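Local coordinates for TraI domain-containing protein (Salmonella typhi, PDB 2IPQ), which is of unknown function, though its C-terminal domain, the part modelled here, belongs to a family of putative conjugal transfer nickase/helicase TraI C-terminal domains of the helix-turn-helix clan, at residues A[89-95]-A[106-112]; A[26-30]-A[125-130]. All coordinates share one frame; numbering follows the deposited sequence. Where two conformers were deposited one is given.

How the interactions relate
Interaction 1 zips up the central hairpin of the sheet, and interaction 2 ties together two loops that each lead into one of its outermost strands, 33-36 and 131-133. Their centres lie about 14 Å apart. In sequence, both hairpin segments fall between 26-30 and 125-130. The two contacts meet at L95, near the end of its strand: L95 CD2 packs 3.3 Å from A29 O, and L95 CD1 lies 3.8 Å from F130 CB. The other end of the paired strands, at F90 and Y111, faces helix 68-77 instead. With no bound ligand or assigned site to relate them to, both contacts are described as parts of the fold.

Interaction 1 (A[89-95]-A[106-112])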
ATOM      1  N   ARG A  89     -12.563  -2.638   4.594  1.00 48.17           N
ATOM      2  CA  ARG A  89     -11.534  -2.669   3.538  1.00 48.97           C
ATOM      3  C   ARG A  89     -10.442  -1.662   3.776  1.00 44.45           C
ATOM      4  O   ARG A  89      -9.369  -1.765   3.179  1.00 44.49           O
ATOM      5  CB  ARG A  89     -12.143  -2.479   2.137  1.00 48.58           C
ATOM      6  CG  ARG A  89     -12.934  -1.203   1.971  1.00 55.32           C
ATOM      7  CD  ARG A  89     -13.803  -1.244   0.726  1.00 67.17           C
ATOM      8  NE  ARG A  89     -13.693  -0.021  -0.070  1.00 75.62           N
ATOM      9  CZ  ARG A  89     -14.605   0.947  -0.075  1.00 80.93           C
ATOM     10  NH1 ARG A  89     -15.695   0.843   0.679  1.00 78.77           N
ATOM     11  NH2 ARG A  89     -14.427   2.025  -0.830  1.00 82.68           N
ATOM     12  N   PHE A  90     -10.716  -0.698   4.665  1.00 44.45           N
ATOM     13  CA  PHE A  90      -9.755   0.354   5.032  1.00 45.68           C
ATOM     14  C   PHE A  90      -9.314   0.265   6.484  1.00 45.81           C
ATOM     15  O   PHE A  90     -10.139   0.144   7.374  1.00 47.65           O
ATOM     16  CB  PHE A  90     -10.344   1.753   4.759  1.00 44.40           C
ATOM     17  CG  PHE A  90     -10.580   2.033   3.312  1.00 46.69           C
ATOM     18  CD1 PHE A  90      -9.517   2.165   2.445  1.00 47.59           C
ATOM     19  CD2 PHE A  90     -11.877   2.149   2.802  1.00 48.97           C
ATOM     20  CE1 PHE A  90      -9.725   2.410   1.087  1.00 49.62           C
ATOM     21  CE2 PHE A  90     -12.093   2.397   1.443  1.00 49.57           C
ATOM     22  CZ  PHE A  90     -11.002   2.531   0.585  1.00 47.39           C
ATOM     23  N   TRP A  91      -8.010   0.356   6.729  1.00 45.62           N
ATOM     24  CA  TRP A  91      -7.505   0.501   8.083  1.00 45.58           C
ATOM     25  C   TRP A  91      -6.866   1.887   8.290  1.00 49.35           C
ATOM     26  O   TRP A  91      -6.248   2.468   7.369  1.00 48.01           O
ATOM     27  CB  TRP A  91      -6.472  -0.598   8.381  1.00 46.70           C
ATOM     28  CG  TRP A  91      -7.069  -1.927   8.765  1.00 40.28           C
ATOM     29  CD1 TRP A  91      -7.176  -2.444  10.031  1.00 40.40           C
ATOM     30  CD2 TRP A  91      -7.635  -2.911   7.878  1.00 44.56           C
ATOM     31  NE1 TRP A  91      -7.787  -3.681   9.986  1.00 46.32           N
ATOM     32  CE2 TRP A  91      -8.077  -3.993   8.680  1.00 45.34           C
ATOM     33  CE3 TRP A  91      -7.818  -2.979   6.489  1.00 42.97           C
ATOM     34  CZ2 TRP A  91      -8.690  -5.133   8.136  1.00 46.65           C
ATOM     35  CZ3 TRP A  91      -8.433  -4.106   5.953  1.00 46.20           C
ATOM     36  CH2 TRP A  91      -8.855  -5.171   6.776  1.00 44.24           C
ATOM     37  N   GLN A  92      -7.016   2.426   9.497  0.70 48.51           N
ATOM     38  CA  GLN A  92      -6.252   3.601   9.875  0.70 48.94           C
ATOM     39  C   GLN A  92      -4.932   3.252  10.500  0.70 47.41           C
ATOM     40  O   GLN A  92      -4.795   2.232  11.183  0.70 47.31           O
ATOM     41  CB  GLN A  92      -7.026   4.457  10.857  0.70 49.74           C
ATOM     42  CG  GLN A  92      -8.147   5.194  10.211  0.70 56.93           C
ATOM     43  CD  GLN A  92      -9.312   5.293  11.135  0.70 61.22           C
ATOM     44  OE1 GLN A  92      -9.248   5.995  12.154  0.70 60.56           O
ATOM     45  NE2 GLN A  92     -10.391   4.577  10.805  0.70 56.15           N
ATOM     46  N   CYS A  93      -3.961   4.123  10.274  1.00 46.48           N
ATOM     47  CA  CYS A  93      -2.624   3.926  10.800  1.00 47.58           C
ATOM     48  C   CYS A  93      -2.132   5.281  11.230  1.00 47.97           C
ATOM     49  O   CYS A  93      -2.586   6.303  10.699  1.00 48.07           O
ATOM     50  CB  CYS A  93      -1.706   3.403   9.702  1.00 48.67           C
ATOM     51  SG  CYS A  93      -2.203   1.762   9.096  1.00 62.81           S
ATOM     52  N   CYS A  94      -1.223   5.285  12.191  1.00 46.80           N
ATOM     53  CA  CYS A  94      -0.487   6.471  12.550  1.00 48.84           C
ATOM     54  C   CYS A  94       0.884   6.328  11.920  1.00 47.67           C
ATOM     55  O   CYS A  94       1.570   5.332  12.142  1.00 45.02           O
ATOM     56  CB  CYS A  94      -0.301   6.560  14.078  1.00 49.58           C
ATOM     57  SG  CYS A  94      -1.839   6.693  14.976  1.00 54.15           S
ATOM     58  N   LEU A  95       1.294   7.318  11.144  1.00 47.54           N
ATOM     59  CA  LEU A  95       2.683   7.313  10.679  1.00 47.10           C
ATOM     60  C   LEU A  95       3.529   8.271  11.467  1.00 44.87           C
ATOM     61  O   LEU A  95       3.319   9.475  11.378  1.00 46.40           O
ATOM     62  CB  LEU A  95       2.750   7.635   9.187  1.00 45.24           C
ATOM     63  CG  LEU A  95       4.139   7.785   8.574  1.00 49.49           C
ATOM     64  CD1 LEU A  95       4.778   6.414   8.371  1.00 47.51           C
ATOM     65  CD2 LEU A  95       4.034   8.546   7.265  1.00 51.50           C
ATOM     66  N   LYS A 106       1.308  11.415  11.427  1.00 45.61           N
ATOM     67  CA  LYS A 106       0.255  11.726  10.504  1.00 48.34           C
ATOM     68  C   LYS A 106      -0.645  10.505  10.468  1.00 45.64           C
ATOM     69  O   LYS A 106      -0.196   9.353  10.499  1.00 45.40           O
ATOM     70  CB  LYS A 106       0.830  12.091   9.136  1.00 49.68           C
ATOM     71  CG  LYS A 106       0.032  11.630   7.971  1.00 54.83           C
ATOM     72  CD  LYS A 106       0.123  12.603   6.783  1.00 65.04           C
ATOM     73  CE  LYS A 106       1.510  12.609   6.136  1.00 64.01           C
ATOM     74  NZ  LYS A 106       2.494  13.209   7.068  1.00 69.28           N
ATOM     75  N   LYS A 107      -1.932  10.777  10.454  1.00 43.32           N
ATOM     76  CA  LYS A 107      -2.912   9.724  10.410  1.00 45.00           C
ATOM     77  C   LYS A 107      -3.227   9.410   8.967  1.00 45.12           C
ATOM     78  O   LYS A 107      -3.456  10.320   8.167  1.00 46.68           O
ATOM     79  CB  LYS A 107      -4.158  10.137  11.176  1.00 44.66           C
ATOM     80  CG  LYS A 107      -4.585   9.061  12.131  1.00 49.00           C
ATOM     81  CD  LYS A 107      -4.526   9.539  13.512  1.00 41.17           C
ATOM     82  CE  LYS A 107      -4.144   8.404  14.447  1.00 49.92           C
ATOM     83  NZ  LYS A 107      -3.287   8.958  15.571  1.00 50.92           N
ATOM     84  N   LEU A 108      -3.211   8.122   8.630  1.00 43.90           N
ATOM     85  CA  LEU A 108      -3.375   7.678   7.266  1.00 43.83           C
ATOM     86  C   LEU A 108      -4.442   6.581   7.242  1.00 45.78           C
ATOM     87  O   LEU A 108      -4.716   5.950   8.261  1.00 43.17           O
ATOM     88  CB  LEU A 108      -2.063   7.051   6.776  1.00 43.43           C
ATOM     89  CG  LEU A 108      -0.764   7.841   6.691  1.00 47.18           C
ATOM     90  CD1 LEU A 108       0.333   6.854   6.269  1.00 47.53           C
ATOM     91  CD2 LEU A 108      -0.924   8.993   5.694  1.00 49.32           C
ATOM     92  N   THR A 109      -5.023   6.356   6.069  1.00 45.25           N
ATOM     93  CA  THR A 109      -5.877   5.188   5.831  1.00 47.98           C
ATOM     94  C   THR A 109      -5.467   4.522   4.521  1.00 47.19           C
ATOM     95  O   THR A 109      -4.853   5.158   3.663  1.00 44.48           O
ATOM     96  CB  THR A 109      -7.427   5.496   5.910  1.00 47.67           C
ATOM     97  OG1 THR A 109      -8.061   5.275   4.665  1.00 58.29           O
ATOM     98  CG2 THR A 109      -7.712   6.894   6.371  1.00 46.37           C
ATOM     99  N   GLY A 110      -5.783   3.238   4.383  1.00 47.69           N
ATOM    100  CA  GLY A 110      -5.474   2.531   3.162  1.00 46.51           C
ATOM    101  C   GLY A 110      -5.720   1.053   3.311  1.00 45.38           C
ATOM    102  O   GLY A 110      -6.367   0.614   4.236  1.00 43.46           O
ATOM    103  N   TYR A 111      -5.158   0.295   2.388  1.00 45.41           N
ATOM    104  CA  TYR A 111      -5.471  -1.105   2.221  1.00 45.78           C
ATOM    105  C   TYR A 111      -4.431  -1.914   2.945  1.00 44.73           C
ATOM    106  O   TYR A 111      -3.287  -1.487   3.064  1.00 45.56           O
ATOM    107  CB  TYR A 111      -5.412  -1.438   0.731  1.00 46.12           C
ATOM    108  CG  TYR A 111      -6.520  -0.807  -0.087  1.00 47.66           C
ATOM    109  CD1 TYR A 111      -6.264   0.281  -0.948  1.00 50.56           C
ATOM    110  CD2 TYR A 111      -7.821  -1.293  -0.009  1.00 50.41           C
ATOM    111  CE1 TYR A 111      -7.317   0.867  -1.724  1.00 47.19           C
ATOM    112  CE2 TYR A 111      -8.865  -0.728  -0.767  1.00 49.47           C
ATOM    113  CZ  TYR A 111      -8.607   0.347  -1.616  1.00 53.01           C
ATOM    114  OH  TYR A 111      -9.655   0.885  -2.346  1.00 50.03           O
ATOM    115  N   LEU A 112      -4.824  -3.083   3.419  1.00 43.54           N
ATOM    116  CA  LEU A 112      -3.878  -4.129   3.788  1.00 45.06           C
ATOM    117  C   LEU A 112      -3.830  -5.237   2.749  1.00 44.40           C
ATOM    118  O   LEU A 112      -4.860  -5.737   2.321  1.00 46.99           O
ATOM    119  CB  LEU A 112      -4.269  -4.737   5.141  1.00 45.36           C
ATOM    120  CG  LEU A 112      -4.066  -3.829   6.368  1.00 45.59           C
ATOM    121  CD1 LEU A 112      -4.422  -4.636   7.566  1.00 44.15           C
ATOM    122  CD2 LEU A 112      -2.653  -3.396   6.452  1.00 41.18           C
TER
HETATM  123  O   HOH W   1      -7.626  -3.765   2.656  1.00 26.98           O
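W91 and G110 open an antiparallel beta hairpin, strands 91-96 and 105-114, in the middle of a five-stranded sheet; in a domain of the helix-turn-helix clan, such a hairpin is consistent with a wing. Strand 39-43 flanks it on one side and 131-133 on the other. Three hydrogen-bonded pairs, W91-G110, C93-L108 and L95-K106, each close with two backbone bonds, the shortest from L95 N to K106 O at 2.6 Å. On the face shared by W91, C93, L95 and L108, L95 CB meets L108 CD1 at 3.9 Å. At the end of the hairpin away from its turn F90 and Y111 lie side by side, their planes inclined at 41° and their centroids 5.0 Å apart, with F90 CE1 over one face of the tyrosine toward its rim. The Y111 hydroxyl reaches helix 68-77, bonding to E77 and Q73, and E77 also takes a salt bridge from R89. A water joins the two segments here, 2.7 Å from R89 O and accepting from L112 N at 3.0 Å. L112 CD1 makes a CH-pi contact over the five-membered ring of W91, 3.8 Å from its centroid and 18° off its normal.

Interaction 2 (A[26-30]-A[125-130]); sequences VNTAD and PDDSLF
The ring of F130 is sandwiched: A29 N lies over one face and L129 CB over the other, both displaced toward the rim, while N27 O comes to the ring edge, 3.6 Å from CD1. With CG anti to the carbonyl carbon (chi1 -63°), the ring is brought against the backbone of 27-29. This is a surface contact between two irregular loops, one running from helix 4-20 into strand 33-36, the other leading into strand 131-133. The amide of N27 lies along the 126-128 backbone: ND2 gives a weak bond to D126 O, 2.7 Å but bent to 119°, and OD1 rests 3.5 Å from S128 CB while accepting from the backbone N of L35. A water bridges the loops, donating to N27 O at 2.6 Å and accepting from L129 N at 2.9 Å. S128 forms an ST turn, its OG, anti to the backbone N (chi1 -176°), accepting from F130 N at 3.2 Å; the same OG is hydrogen-bonded to H34 ND1. The loops thus meet through one weak direct bond, a water bridge and the packing of F130, while the strongest side-chain partners of N27 and S128 lie in strand 33-36, which probably helps set both loops against it.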
ATOM      1  N   VAL A  26       9.580   1.949   0.589  1.00 53.48           N
ATOM      2  CA  VAL A  26       8.769   1.198   1.540  1.00 54.87           C
ATOM      3  C   VAL A  26       9.431   1.521   2.906  1.00 54.87           C
ATOM      4  O   VAL A  26      10.644   1.657   2.962  1.00 51.76           O
ATOM      5  CB  VAL A  26       8.814  -0.324   1.115  1.00 57.24           C
ATOM      6  CG1 VAL A  26      10.223  -0.916   1.298  1.00 55.73           C
ATOM      7  CG2 VAL A  26       7.778  -1.143   1.797  1.00 58.72           C
ATOM      8  N   ASN A  27       8.651   1.672   3.986  1.00 52.92           N
ATOM      9  CA  ASN A  27       9.188   1.569   5.343  1.00 49.76           C
ATOM     10  C   ASN A  27       9.993   2.770   5.755  1.00 51.50           C
ATOM     11  O   ASN A  27      10.926   2.683   6.569  1.00 53.76           O
ATOM     12  CB  ASN A  27      10.034   0.308   5.493  1.00 47.49           C
ATOM     13  CG  ASN A  27       9.203  -0.931   5.571  1.00 50.09           C
ATOM     14  OD1 ASN A  27       7.963  -0.865   5.599  1.00 44.20           O
ATOM     15  ND2 ASN A  27       9.863  -2.082   5.593  1.00 46.36           N
ATOM     16  N   THR A  28       9.634   3.908   5.181  1.00 54.14           N
ATOM     17  CA  THR A  28      10.376   5.140   5.357  1.00 54.26           C
ATOM     18  C   THR A  28       9.364   6.137   5.888  1.00 54.62           C
ATOM     19  O   THR A  28       8.167   5.948   5.702  1.00 53.86           O
ATOM     20  CB  THR A  28      10.930   5.607   4.003  1.00 56.80           C
ATOM     21  OG1 THR A  28      12.283   5.143   3.863  1.00 59.21           O
ATOM     22  CG2 THR A  28      10.933   7.115   3.894  1.00 62.11           C
ATOM     23  N   ALA A  29       9.842   7.179   6.559  1.00 54.47           N
ATOM     24  CA  ALA A  29       8.993   8.236   7.082  1.00 54.15           C
ATOM     25  C   ALA A  29       8.134   8.843   5.973  1.00 54.80           C
ATOM     26  O   ALA A  29       7.094   9.421   6.250  1.00 57.38           O
ATOM     27  CB  ALA A  29       9.863   9.328   7.755  1.00 54.44           C
ATOM     28  N   ASP A  30       8.570   8.714   4.719  1.00 54.83           N
ATOM     29  CA  ASP A  30       7.932   9.429   3.612  1.00 56.21           C
ATOM     30  C   ASP A  30       7.249   8.455   2.630  1.00 56.66           C
ATOM     31  O   ASP A  30       6.652   8.873   1.640  1.00 58.81           O
ATOM     32  CB  ASP A  30       8.952  10.312   2.883  1.00 57.05           C
ATOM     33  CG  ASP A  30       9.377  11.540   3.720  1.00 61.51           C
ATOM     34  OD1 ASP A  30       8.500  12.374   4.042  1.00 66.52           O
ATOM     35  OD2 ASP A  30      10.583  11.682   4.057  1.00 66.28           O
ATOM     36  N   PRO A 125      11.538  -7.313   3.015  1.00 51.90           N
ATOM     37  CA  PRO A 125      12.034  -6.354   4.020  1.00 49.54           C
ATOM     38  C   PRO A 125      11.477  -6.585   5.416  1.00 46.77           C
ATOM     39  O   PRO A 125      10.468  -7.270   5.586  1.00 46.71           O
ATOM     40  CB  PRO A 125      11.563  -4.990   3.484  1.00 48.17           C
ATOM     41  CG  PRO A 125      10.580  -5.292   2.380  1.00 50.75           C
ATOM     42  CD  PRO A 125      10.903  -6.649   1.861  1.00 50.16           C
ATOM     43  N   ASP A 126      12.133  -6.012   6.415  1.00 46.63           N
ATOM     44  CA  ASP A 126      11.602  -6.025   7.766  1.00 46.59           C
ATOM     45  C   ASP A 126      10.353  -5.159   7.847  1.00 46.59           C
ATOM     46  O   ASP A 126      10.025  -4.458   6.887  1.00 44.16           O
ATOM     47  CB  ASP A 126      12.653  -5.533   8.739  1.00 48.58           C
ATOM     48  CG  ASP A 126      13.819  -6.465   8.824  1.00 52.67           C
ATOM     49  OD1 ASP A 126      13.593  -7.680   9.022  1.00 58.73           O
ATOM     50  OD2 ASP A 126      14.960  -5.985   8.681  1.00 58.76           O
ATOM     51  N   ASP A 127       9.656  -5.210   8.982  1.00 45.62           N
ATOM     52  CA  ASP A 127       8.454  -4.376   9.183  1.00 46.56           C
ATOM     53  C   ASP A 127       8.820  -2.903   9.280  1.00 44.12           C
ATOM     54  O   ASP A 127       9.973  -2.580   9.510  1.00 42.51           O
ATOM     55  CB  ASP A 127       7.730  -4.806  10.456  1.00 48.32           C
ATOM     56  CG  ASP A 127       6.912  -6.078  10.269  1.00 54.12           C
ATOM     57  OD1 ASP A 127       6.749  -6.566   9.110  1.00 50.25           O
ATOM     58  OD2 ASP A 127       6.428  -6.589  11.303  1.00 62.48           O
ATOM     59  N   SER A 128       7.845  -2.017   9.103  1.00 43.83           N
ATOM     60  CA  SER A 128       8.102  -0.576   9.190  1.00 45.45           C
ATOM     61  C   SER A 128       8.432  -0.191  10.623  1.00 45.98           C
ATOM     62  O   SER A 128       7.875  -0.758  11.574  1.00 45.55           O
ATOM     63  CB  SER A 128       6.878   0.232   8.752  1.00 43.06           C
ATOM     64  OG  SER A 128       7.191   1.607   8.772  1.00 46.68           O
ATOM     65  N   LEU A 129       9.328   0.774  10.782  1.00 43.44           N
ATOM     66  CA  LEU A 129       9.646   1.287  12.125  1.00 44.45           C
ATOM     67  C   LEU A 129       8.716   2.450  12.523  1.00 44.01           C
ATOM     68  O   LEU A 129       8.712   2.900  13.675  1.00 46.44           O
ATOM     69  CB  LEU A 129      11.099   1.728  12.191  1.00 42.41           C
ATOM     70  CG  LEU A 129      12.190   0.654  12.150  1.00 44.23           C
ATOM     71  CD1 LEU A 129      13.541   1.383  12.127  1.00 39.59           C
ATOM     72  CD2 LEU A 129      12.119  -0.257  13.377  1.00 39.26           C
ATOM     73  N   PHE A 130       7.936   2.912  11.556  1.00 40.95           N
ATOM     74  CA  PHE A 130       7.268   4.215  11.596  1.00 44.79           C
ATOM     75  C   PHE A 130       5.727   4.116  11.680  1.00 47.58           C
ATOM     76  O   PHE A 130       5.052   5.012  12.208  1.00 48.17           O
ATOM     77  CB  PHE A 130       7.685   5.012  10.358  1.00 43.14           C
ATOM     78  CG  PHE A 130       9.180   5.310  10.318  1.00 41.41           C
ATOM     79  CD1 PHE A 130      10.030   4.579   9.510  1.00 45.32           C
ATOM     80  CD2 PHE A 130       9.713   6.310  11.093  1.00 43.29           C
ATOM     81  CE1 PHE A 130      11.390   4.851   9.477  1.00 49.22           C
ATOM     82  CE2 PHE A 130      11.073   6.593  11.062  1.00 42.68           C
ATOM     83  CZ  PHE A 130      11.906   5.862  10.258  1.00 40.68           C
TER
HETATM   84  O   HOH W   2      11.378   1.469   8.849  1.00 34.88           O